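Local coordinates for putative cell filamentation protein (Bartonella quintana, PDB 4N67), which probably transfers AMP from ATP onto target proteins as a Fic-domain effector of the translocated Bep family, and is captured here with bound ADP, at residues A[20-25]-A[85-90]; A[61-66]-A[112-117]; A[128-133]-A[139-144]; A[192-195]-A[199-202]. The protein carries 2 engineered substitutions. All coordinates share one frame; numbering follows the deposited sequence. Where two conformers were deposited one is given.

Contact 1: A[20-25]-A[85-90]; sequences TLKNKH and FTFEDG
With CG anti to its own carbonyl carbon (chi1 -68°) and every later torsion extended, Lys22 reaches straight across the ring of Phe87 and ends at the carboxylate of Asp89. Asp89 meets it from the opposite direction, its CG lying between backbone N and carbonyl carbon (chi1 69°). The methylenes do the first part of the work: Lys22 CD sits over the middle of one face of the Phe87 ring, 3.8 Å from its centroid, a CH-pi contact. Lys22 CB touches the ring's rim at Phe87 CE2, 3.8 Å away. Beyond the ring, Lys22 NZ forms a salt bridge of 2.8 Å with Asp89 OD2 on the syn lone pair, while still lying 4.5 Å from the Phe87 centroid in a cation-pi position.

The type I turn from Phe87 to Gly90, closed by Gly90 N to Phe87 O, lies in the connection of the hairpin made by strands 85-86 and 92-93. Its position after helix 59-70 is consistent with the flap hairpin of Fic domains. Phe85 CE2 approaches the opposite face of Phe87, so that ring lies between an aromatic neighbour and the lysine chain. The ammonium group is also bonded to Asn12 O, and Asp89 OD1 to Ser91 OG. Next to Lys22, Asn23 OD1 accepts from His25 N at 2.9 Å in an Asx turn that shapes the loop ahead of helix 30-48.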
# COMPACT_ATOMS: atom_id res chain seq x y z
N THR A 20 -20.71 6.16 -4.73
CA THR A 20 -20.38 4.81 -4.30
C THR A 20 -19.59 4.06 -5.38
O THR A 20 -20.05 3.92 -6.51
CB THR A 20 -21.65 4.02 -3.98
OG1 THR A 20 -22.40 4.72 -2.96
CG2 THR A 20 -21.33 2.65 -3.46
N LEU A 21 -18.41 3.61 -5.00
CA LEU A 21 -17.56 2.81 -5.87
C LEU A 21 -18.27 1.51 -6.20
O LEU A 21 -18.81 0.85 -5.30
CB LEU A 21 -16.24 2.48 -5.21
CG LEU A 21 -15.28 3.68 -4.99
CD1 LEU A 21 -14.14 3.35 -4.03
CD2 LEU A 21 -14.74 4.10 -6.33
N LYS A 22 -18.23 1.13 -7.47
CA LYS A 22 -18.71 -0.18 -7.89
C LYS A 22 -18.02 -1.25 -7.03
O LYS A 22 -16.81 -1.25 -6.85
CB LYS A 22 -18.38 -0.41 -9.36
CG LYS A 22 -19.15 0.47 -10.33
CD LYS A 22 -18.75 0.26 -11.78
CE LYS A 22 -19.48 1.25 -12.68
NZ LYS A 22 -19.05 1.05 -14.08
N ASN A 23 -18.81 -2.21 -6.55
CA ASN A 23 -18.29 -3.22 -5.65
C ASN A 23 -19.04 -4.52 -5.82
O ASN A 23 -20.11 -4.55 -6.44
CB ASN A 23 -18.35 -2.74 -4.19
CG ASN A 23 -19.78 -2.56 -3.70
OD1 ASN A 23 -20.41 -3.50 -3.21
ND2 ASN A 23 -20.35 -1.37 -3.90
N LYS A 24 -18.51 -5.58 -5.23
CA LYS A 24 -19.07 -6.92 -5.37
C LYS A 24 -19.99 -7.31 -4.23
O LYS A 24 -20.57 -8.40 -4.25
CB LYS A 24 -17.92 -7.91 -5.50
CG LYS A 24 -17.15 -7.70 -6.80
CD LYS A 24 -15.82 -8.42 -6.88
CE LYS A 24 -15.93 -9.92 -6.68
NZ LYS A 24 -14.69 -10.59 -7.18
N HIS A 25 -20.18 -6.42 -3.26
CA HIS A 25 -20.92 -6.73 -2.05
C HIS A 25 -22.42 -6.49 -2.13
O HIS A 25 -23.14 -6.85 -1.20
CB HIS A 25 -20.39 -5.90 -0.88
CG HIS A 25 -19.02 -6.26 -0.47
ND1 HIS A 25 -18.68 -7.52 -0.05
CD2 HIS A 25 -17.88 -5.54 -0.46
CE1 HIS A 25 -17.40 -7.55 0.27
NE2 HIS A 25 -16.89 -6.35 0.02
N PHE A 85 -9.16 -0.84 -17.00
CA PHE A 85 -9.80 -2.03 -16.43
C PHE A 85 -11.23 -2.05 -16.90
O PHE A 85 -11.96 -1.09 -16.69
CB PHE A 85 -9.80 -2.02 -14.89
CG PHE A 85 -10.58 -3.18 -14.34
CD1 PHE A 85 -10.02 -4.46 -14.35
CD2 PHE A 85 -11.91 -3.04 -13.95
CE1 PHE A 85 -10.73 -5.56 -13.92
CE2 PHE A 85 -12.61 -4.15 -13.54
CZ PHE A 85 -12.04 -5.41 -13.52
N THR A 86 -11.65 -3.16 -17.49
CA THR A 86 -13.03 -3.28 -17.97
C THR A 86 -13.84 -4.10 -16.98
O THR A 86 -13.57 -5.28 -16.74
CB THR A 86 -13.07 -3.90 -19.35
OG1 THR A 86 -12.27 -3.10 -20.24
CG2 THR A 86 -14.50 -3.95 -19.88
N PHE A 87 -14.89 -3.48 -16.46
CA PHE A 87 -15.79 -4.15 -15.54
C PHE A 87 -16.68 -5.17 -16.28
O PHE A 87 -16.84 -5.13 -17.48
CB PHE A 87 -16.71 -3.13 -14.88
CG PHE A 87 -16.06 -2.27 -13.83
CD1 PHE A 87 -15.47 -1.06 -14.17
CD2 PHE A 87 -16.10 -2.65 -12.50
CE1 PHE A 87 -14.90 -0.25 -13.21
CE2 PHE A 87 -15.53 -1.84 -11.51
CZ PHE A 87 -14.93 -0.63 -11.87
N GLU A 88 -17.30 -6.06 -15.53
CA GLU A 88 -18.30 -6.96 -16.07
C GLU A 88 -19.43 -6.20 -16.78
O GLU A 88 -19.99 -6.69 -17.77
CB GLU A 88 -18.83 -7.76 -14.90
CG GLU A 88 -19.74 -8.92 -15.11
CD GLU A 88 -20.02 -9.53 -13.74
OE1 GLU A 88 -21.10 -9.26 -13.19
OE2 GLU A 88 -19.11 -10.17 -13.19
N ASP A 89 -19.72 -4.97 -16.34
CA ASP A 89 -20.77 -4.14 -16.96
C ASP A 89 -20.37 -3.56 -18.29
O ASP A 89 -21.19 -2.88 -18.95
CB ASP A 89 -21.27 -3.03 -15.99
CG ASP A 89 -20.23 -1.95 -15.72
OD1 ASP A 89 -19.37 -1.67 -16.56
OD2 ASP A 89 -20.32 -1.34 -14.64
N GLY A 90 -19.12 -3.81 -18.71
CA GLY A 90 -18.62 -3.41 -20.02
C GLY A 90 -17.94 -2.05 -20.10
O GLY A 90 -17.38 -1.72 -21.14

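Contact 2: A[61-66]-A[112-117]; sequences YLRTIH and QIQREL
Arg63 and Gln114 bring their flat end groups together almost in one plane, the guanidinium and the amide being only 19° apart, although the two side chains run at about a right angle to each other. They join helix 59-70 to helix 112-126, two members of the largely helical Fic domain, and illustrate how a polar pair can span a gap that the helix backbones themselves leave wide: the nearest CA atoms, those of Leu62 and Leu117, are 9.3 Å apart. Arg63 covers its share of the distance with a chain extended from CG to NE, whereas Gln114 is bent at chi2 (-47°), which turns its amide toward the arginine.

The amide stands at the edge of the guanidinium and not over its face, yet the arginine meets it side-on. Arg63 NH2 lies 3.0 Å from Gln114 OE1, with a C=O...donor angle of 91°, far from a lone-pair approach. It is closer still to a second donor, Gln114 NE2, at 2.8 Å, so the bond to OE1 is doubtful. The amide's orientation is better supported by Gln114 NE2 bonding to Asp82 OD2, while Thr80 OG1 is a second partner of Arg63 NH2.

Deeper in, where Phe166 and Leu149 also pack on Leu62, the two leucines cross at about a right angle. They meet methyl to methyl, Leu62 CD2 lying 4.1 Å from Leu117 CD2.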
# COMPACT_ATOMS: atom_id res chain seq x y z
N TYR A 61 4.31 -8.74 -6.39
CA TYR A 61 3.89 -9.07 -5.05
C TYR A 61 2.93 -8.02 -4.49
O TYR A 61 1.95 -8.35 -3.81
CB TYR A 61 5.12 -9.29 -4.16
CG TYR A 61 4.79 -9.79 -2.77
CD1 TYR A 61 4.08 -10.96 -2.56
CD2 TYR A 61 5.20 -9.07 -1.65
CE1 TYR A 61 3.78 -11.41 -1.29
CE2 TYR A 61 4.92 -9.50 -0.37
CZ TYR A 61 4.21 -10.67 -0.18
OH TYR A 61 3.97 -11.10 1.10
N LEU A 62 3.22 -6.74 -4.72
CA LEU A 62 2.34 -5.67 -4.27
C LEU A 62 0.95 -5.85 -4.87
O LEU A 62 -0.06 -5.73 -4.16
CB LEU A 62 2.93 -4.31 -4.61
CG LEU A 62 2.25 -3.13 -3.98
CD1 LEU A 62 2.66 -2.96 -2.53
CD2 LEU A 62 2.60 -1.87 -4.75
N ARG A 63 0.91 -6.19 -6.16
CA ARG A 63 -0.38 -6.46 -6.79
C ARG A 63 -1.10 -7.66 -6.17
O ARG A 63 -2.31 -7.65 -5.97
CB ARG A 63 -0.18 -6.66 -8.29
CG ARG A 63 0.18 -5.37 -9.03
CD ARG A 63 0.32 -5.62 -10.54
NE ARG A 63 0.39 -4.38 -11.28
CZ ARG A 63 1.50 -3.74 -11.64
NH1 ARG A 63 2.71 -4.23 -11.39
NH2 ARG A 63 1.39 -2.60 -12.33
N THR A 64 -0.35 -8.70 -5.85
CA THR A 64 -0.91 -9.86 -5.17
C THR A 64 -1.51 -9.50 -3.82
O THR A 64 -2.61 -9.93 -3.48
CB THR A 64 0.12 -10.97 -5.02
OG1 THR A 64 0.35 -11.54 -6.32
CG2 THR A 64 -0.34 -12.04 -4.10
N ILE A 65 -0.81 -8.70 -3.02
CA ILE A 65 -1.37 -8.25 -1.77
C ILE A 65 -2.67 -7.51 -1.97
O ILE A 65 -3.68 -7.80 -1.30
CB ILE A 65 -0.38 -7.36 -0.99
CG1 ILE A 65 0.87 -8.16 -0.59
CG2 ILE A 65 -1.03 -6.76 0.24
CD1 ILE A 65 1.99 -7.28 -0.08
N HIS A 66 -2.69 -6.56 -2.90
CA HIS A 66 -3.90 -5.78 -3.14
C HIS A 66 -5.02 -6.73 -3.56
O HIS A 66 -6.16 -6.60 -3.13
CB HIS A 66 -3.68 -4.73 -4.20
CG HIS A 66 -4.79 -3.76 -4.31
ND1 HIS A 66 -5.86 -3.92 -5.17
CD2 HIS A 66 -5.00 -2.58 -3.68
CE1 HIS A 66 -6.67 -2.89 -5.05
NE2 HIS A 66 -6.18 -2.07 -4.15
N GLN A 112 4.63 6.86 -14.59
CA GLN A 112 5.48 7.03 -13.41
C GLN A 112 5.23 5.92 -12.39
O GLN A 112 6.12 5.58 -11.61
CB GLN A 112 5.22 8.36 -12.73
CG GLN A 112 5.72 9.51 -13.56
CD GLN A 112 5.42 10.86 -12.95
OE1 GLN A 112 4.70 10.97 -11.95
NE2 GLN A 112 5.98 11.91 -13.57
N ILE A 113 4.02 5.40 -12.35
CA ILE A 113 3.66 4.37 -11.37
C ILE A 113 4.55 3.17 -11.63
O ILE A 113 5.18 2.67 -10.72
CB ILE A 113 2.18 3.97 -11.44
CG1 ILE A 113 1.27 5.15 -11.04
CG2 ILE A 113 1.91 2.75 -10.58
CD1 ILE A 113 -0.21 4.87 -11.27
N GLN A 114 4.58 2.71 -12.87
CA GLN A 114 5.41 1.53 -13.20
C GLN A 114 6.90 1.80 -13.02
O GLN A 114 7.64 0.94 -12.50
CB GLN A 114 5.16 1.08 -14.64
CG GLN A 114 3.74 0.61 -14.95
CD GLN A 114 3.17 -0.37 -13.93
OE1 GLN A 114 3.85 -1.31 -13.47
NE2 GLN A 114 1.92 -0.16 -13.59
N ARG A 115 7.33 2.98 -13.44
CA ARG A 115 8.75 3.35 -13.34
C ARG A 115 9.20 3.41 -11.88
O ARG A 115 10.29 2.93 -11.54
CB ARG A 115 9.04 4.70 -14.06
CG ARG A 115 9.14 4.61 -15.57
CD ARG A 115 9.42 5.97 -16.24
NE ARG A 115 8.17 6.54 -16.74
CZ ARG A 115 7.69 7.76 -16.49
NH1 ARG A 115 6.51 8.10 -16.99
NH2 ARG A 115 8.35 8.63 -15.75
N GLU A 116 8.37 3.99 -11.02
CA GLU A 116 8.70 4.04 -9.60
C GLU A 116 8.70 2.67 -8.94
O GLU A 116 9.54 2.41 -8.10
CB GLU A 116 7.80 5.02 -8.86
CG GLU A 116 8.05 6.46 -9.29
CD GLU A 116 7.14 7.48 -8.66
OE1 GLU A 116 6.62 7.23 -7.56
OE2 GLU A 116 6.97 8.58 -9.25
N LEU A 117 7.76 1.81 -9.28
CA LEU A 117 7.76 0.46 -8.71
C LEU A 117 8.98 -0.31 -9.21
O LEU A 117 9.56 -1.05 -8.41
CB LEU A 117 6.48 -0.28 -9.08
CG LEU A 117 5.24 0.31 -8.43
CD1 LEU A 117 4.00 -0.40 -8.93
CD2 LEU A 117 5.32 0.26 -6.90

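Contact 3: A[128-133]-A[139-144]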
# COMPACT_ATOMS: atom_id res chain seq x y z
N ASN A 128 19.48 -6.43 -0.88
CA ASN A 128 19.18 -7.74 -0.37
C ASN A 128 17.93 -7.74 0.53
O ASN A 128 17.94 -8.33 1.60
CB ASN A 128 20.40 -8.27 0.37
CG ASN A 128 20.33 -9.74 0.64
OD1 ASN A 128 19.69 -10.50 -0.10
ND2 ASN A 128 20.97 -10.18 1.72
N ASN A 129 16.88 -7.10 0.05
CA ASN A 129 15.60 -6.98 0.76
C ASN A 129 15.73 -6.48 2.18
O ASN A 129 14.96 -6.89 3.06
CB ASN A 129 14.85 -8.31 0.73
CG ASN A 129 14.45 -8.70 -0.66
OD1 ASN A 129 14.20 -7.83 -1.52
ND2 ASN A 129 14.40 -10.00 -0.91
N LEU A 130 16.68 -5.58 2.38
CA LEU A 130 16.97 -4.99 3.69
C LEU A 130 17.44 -5.97 4.76
O LEU A 130 17.38 -5.63 5.93
CB LEU A 130 15.76 -4.19 4.20
CG LEU A 130 15.12 -3.19 3.23
CD1 LEU A 130 14.09 -2.32 3.97
CD2 LEU A 130 16.19 -2.33 2.56
N GLN A 131 17.95 -7.13 4.36
CA GLN A 131 18.58 -8.05 5.31
C GLN A 131 19.95 -7.54 5.76
O GLN A 131 20.59 -6.72 5.10
CB GLN A 131 18.76 -9.42 4.67
CG GLN A 131 17.47 -10.11 4.30
CD GLN A 131 17.70 -11.48 3.68
OE1 GLN A 131 17.17 -11.76 2.61
NE2 GLN A 131 18.48 -12.33 4.34
N GLY A 132 20.40 -7.99 6.94
CA GLY A 132 21.71 -7.66 7.41
C GLY A 132 21.91 -6.25 7.91
O GLY A 132 23.02 -5.73 7.94
N LEU A 133 20.83 -5.60 8.30
CA LEU A 133 20.91 -4.25 8.83
C LEU A 133 20.77 -4.20 10.34
O LEU A 133 20.12 -5.06 10.96
CB LEU A 133 19.83 -3.36 8.21
CG LEU A 133 19.85 -3.24 6.68
CD1 LEU A 133 18.71 -2.38 6.18
CD2 LEU A 133 21.17 -2.65 6.24
N ALA A 139 15.10 0.54 10.18
CA ALA A 139 13.99 1.51 10.31
C ALA A 139 14.10 2.62 9.28
O ALA A 139 13.09 2.98 8.65
CB ALA A 139 13.86 2.08 11.71
N ALA A 140 15.29 3.15 9.08
CA ALA A 140 15.46 4.25 8.12
C ALA A 140 15.18 3.76 6.70
O ALA A 140 14.56 4.45 5.89
CB ALA A 140 16.86 4.83 8.21
N ASN A 141 15.64 2.55 6.38
CA ASN A 141 15.48 2.03 5.05
C ASN A 141 14.02 1.66 4.81
O ASN A 141 13.51 1.88 3.70
CB ASN A 141 16.38 0.82 4.81
CG ASN A 141 17.76 1.20 4.33
OD1 ASN A 141 17.98 1.37 3.14
ND2 ASN A 141 18.70 1.32 5.24
N ALA A 142 13.36 1.11 5.83
CA ALA A 142 11.94 0.74 5.69
C ALA A 142 11.14 1.98 5.44
O ALA A 142 10.19 1.98 4.63
CB ALA A 142 11.45 0.02 6.93
N ALA A 143 11.50 3.06 6.13
CA ALA A 143 10.78 4.34 5.95
C ALA A 143 10.93 4.85 4.53
O ALA A 143 9.96 5.37 3.96
CB ALA A 143 11.25 5.39 6.96
N GLU A 144 12.14 4.72 3.96
CA GLU A 144 12.36 5.13 2.56
C GLU A 144 11.54 4.28 1.58
O GLU A 144 11.00 4.78 0.60
CB GLU A 144 13.84 5.09 2.20
CG GLU A 144 14.66 6.11 2.95
CD GLU A 144 16.07 6.28 2.40
OE1 GLU A 144 16.30 5.87 1.23
OE2 GLU A 144 16.95 6.80 3.12
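The side-chain amide of Asn141, which Leu130 and Leu133 pack against, is gripped at both of its polar ends: OD1 is bonded to Lys127 NZ, and ND2 to Glu137 O one helical turn earlier. Leu130 packs mainly on the carbon next to the backbone. Both of its methyl groups abut Asn141 CB from one side, CD2 standing 3.9 Å and CD1 4.0 Å from it. The same Leu130 CD1 reaches the helix backbone at Ala142 N, also 4.0 Å away. Leu133 touches the amide itself, crossing the asparagine at about a right angle and placing CD1 3.8 Å from Asn141 ND2.

The loop carrying these leucines joins helix 112-126 to helix 135-152 of the Fic domain. The first helix ends in a Schellman motif with Asn128 as its C-prime residue, and positive phi continues through Asn129 and Leu130 as the chain turns back. With CG anti to its carbonyl carbon (chi1 -49°), Leu130 directs its methyls at the helix; Leu124, Phe138 and Leu170 also pack on it.

Leucine methyls thus rest on the CB and the amide of an asparagine whose polar atoms are bonded elsewhere. They cannot bond the amide, but Lys127 NZ and Glu137 O meet its needs at least in part, so it can lie against them at little polar cost, and these two bonds probably limit its rotation.

Contact 4: A[192-195]-A[199-202]. With ADP (adenosine-5'-diphosphate), chain B.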
# COMPACT_ATOMS: atom_id res chain seq x y z
N SER A 192 3.23 10.51 6.50
CA SER A 192 3.09 10.45 5.03
C SER A 192 3.05 11.85 4.38
O SER A 192 3.76 12.13 3.42
CB SER A 192 1.84 9.68 4.66
OG SER A 192 1.97 8.27 4.89
N ILE A 193 2.27 12.73 4.98
CA ILE A 193 2.19 14.12 4.55
C ILE A 193 3.53 14.82 4.67
O ILE A 193 3.99 15.49 3.73
CB ILE A 193 1.13 14.86 5.37
CG1 ILE A 193 -0.26 14.34 5.04
CG2 ILE A 193 1.22 16.37 5.12
CD1 ILE A 193 -1.32 14.72 6.05
N GLU A 194 4.18 14.72 5.83
CA GLU A 194 5.47 15.35 6.00
C GLU A 194 6.46 14.92 4.93
O GLU A 194 7.18 15.76 4.37
CB GLU A 194 6.04 15.04 7.39
CG GLU A 194 5.47 15.91 8.51
CD GLU A 194 5.71 17.38 8.26
OE1 GLU A 194 6.87 17.78 8.00
OE2 GLU A 194 4.71 18.13 8.25
N ALA A 195 6.51 13.61 4.63
CA ALA A 195 7.47 13.14 3.65
C ALA A 195 7.15 13.63 2.25
O ALA A 195 8.01 14.14 1.55
CB ALA A 195 7.56 11.61 3.68
N ASN A 199 8.70 17.37 2.21
CA ASN A 199 10.08 16.94 2.00
C ASN A 199 10.77 16.73 3.34
O ASN A 199 11.93 17.14 3.52
CB ASN A 199 10.84 17.96 1.15
CG ASN A 199 12.15 17.43 0.62
OD1 ASN A 199 12.25 16.26 0.23
ND2 ASN A 199 13.18 18.27 0.62
N ASN A 200 10.04 16.15 4.28
CA ASN A 200 10.55 15.92 5.62
C ASN A 200 10.46 14.43 5.95
O ASN A 200 9.39 13.96 6.34
CB ASN A 200 9.78 16.72 6.65
CG ASN A 200 10.24 16.43 8.06
OD1 ASN A 200 11.32 15.87 8.27
ND2 ASN A 200 9.42 16.79 9.03
N PRO A 201 11.58 13.71 5.81
CA PRO A 201 11.58 12.27 5.99
C PRO A 201 11.66 11.81 7.45
O PRO A 201 11.55 10.63 7.71
CB PRO A 201 12.84 11.83 5.24
CG PRO A 201 13.77 12.99 5.43
CD PRO A 201 12.88 14.19 5.31
N GLU A 202 11.85 12.73 8.39
CA GLU A 202 12.09 12.34 9.78
C GLU A 202 10.90 11.68 10.49
O GLU A 202 11.09 10.67 11.16
CB GLU A 202 12.61 13.54 10.58
CG GLU A 202 13.97 13.99 10.10
CD GLU A 202 15.03 12.93 10.27
OE1 GLU A 202 15.63 12.53 9.26
OE2 GLU A 202 15.24 12.50 11.42
PB ADP B . -6.44 5.00 -0.33
O1B ADP B . -7.09 6.18 -1.08
O2B ADP B . -5.36 4.40 -1.17
O3B ADP B . -7.43 3.95 0.17
PA ADP B . -5.01 5.51 2.18
O1A ADP B . -5.66 6.08 3.46
O2A ADP B . -4.82 4.02 2.13
O3A ADP B . -5.92 5.92 0.88
O5' ADP B . -3.66 6.32 1.96
C5' ADP B . -2.61 5.81 1.12
C4' ADP B . -1.28 6.32 1.67
O4' ADP B . -1.16 7.73 1.41
C3' ADP B . -1.14 6.10 3.18
O3' ADP B . 0.17 5.59 3.49
C2' ADP B . -1.33 7.50 3.74
O2' ADP B . -0.67 7.73 4.99
C1' ADP B . -0.76 8.35 2.65
N9 ADP B . -1.24 9.75 2.64
C8 ADP B . -2.35 10.28 3.18
N7 ADP B . -2.38 11.60 2.89
C5 ADP B . -1.30 11.92 2.17
C6 ADP B . -0.72 13.13 1.55
N6 ADP B . -1.41 14.30 1.68
N1 ADP B . 0.43 13.05 0.87
C2 ADP B . 1.07 11.85 0.76
N3 ADP B . 0.60 10.72 1.31
C4 ADP B . -0.54 10.68 2.00
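The turn between helix 185-198 and helix 202-211 closes here through one asparagine, and the earlier helix carries two residues of the ADP pocket on its other flank. Asn199, with positive phi, is the first residue to leave the helix. Asn200 follows, and its main chain and side chain both bind Glu194. Asn200 N donates to Glu194 O at 2.9 Å, the donor standing above the carbonyl plane. Asn200 ND2 donates to Glu194 OE1, also at 2.9 Å. That second bond is nearly straight and lies close to the amide plane, but it meets the carboxylate on its anti side, and the two flat groups are turned 76° against each other.

Two torsions make this pairing possible: Asn200 holds CG anti to its backbone N (chi1 177°), while Glu194 bends at chi2 (-59°) to bring its carboxylate back toward the turn. The remaining amide atom serves the next helix, since Asn200 OD1 accepts from Glu202 N at 3.2 Å in a capping bond. One side chain thus links the end of one helix to the start of another. A weak bond from Asn199 N to Ala195 O adds little.

On the ligand side, Ile193 CG1 lies above the C6-N6 end of the adenine, 3.6 Å from ADP N6. The ribose is held through Ser192, whose hydroxyl is also bonded to Asp150, a second partner of ADP: the nucleotide's O2' donates to Ser192 OG at 2.7 Å.

Overall arrangement
The four contacts show chemistry changing with place. Contact 2, whose centre is about 9 Å from the centre of the chain, has a buried leucine pair beside a polar pair of partly exposed side chains. Contact 4 lies at the surface and rests on polar bonds. Contacts 1 and 3 are partly buried: contact 3 sets leucine methyls against an asparagine by van der Waals contact alone, contact 1 combines a salt bridge with a lysine-aromatic stack. Helix 112-126 carries one segment of contact 2 and leads into the loop of contact 3. Contacts 3 and 4 come within about 5 Å at their nearest atoms, both beside helix 202-211. Contact 1 lies across the chain's centre from both.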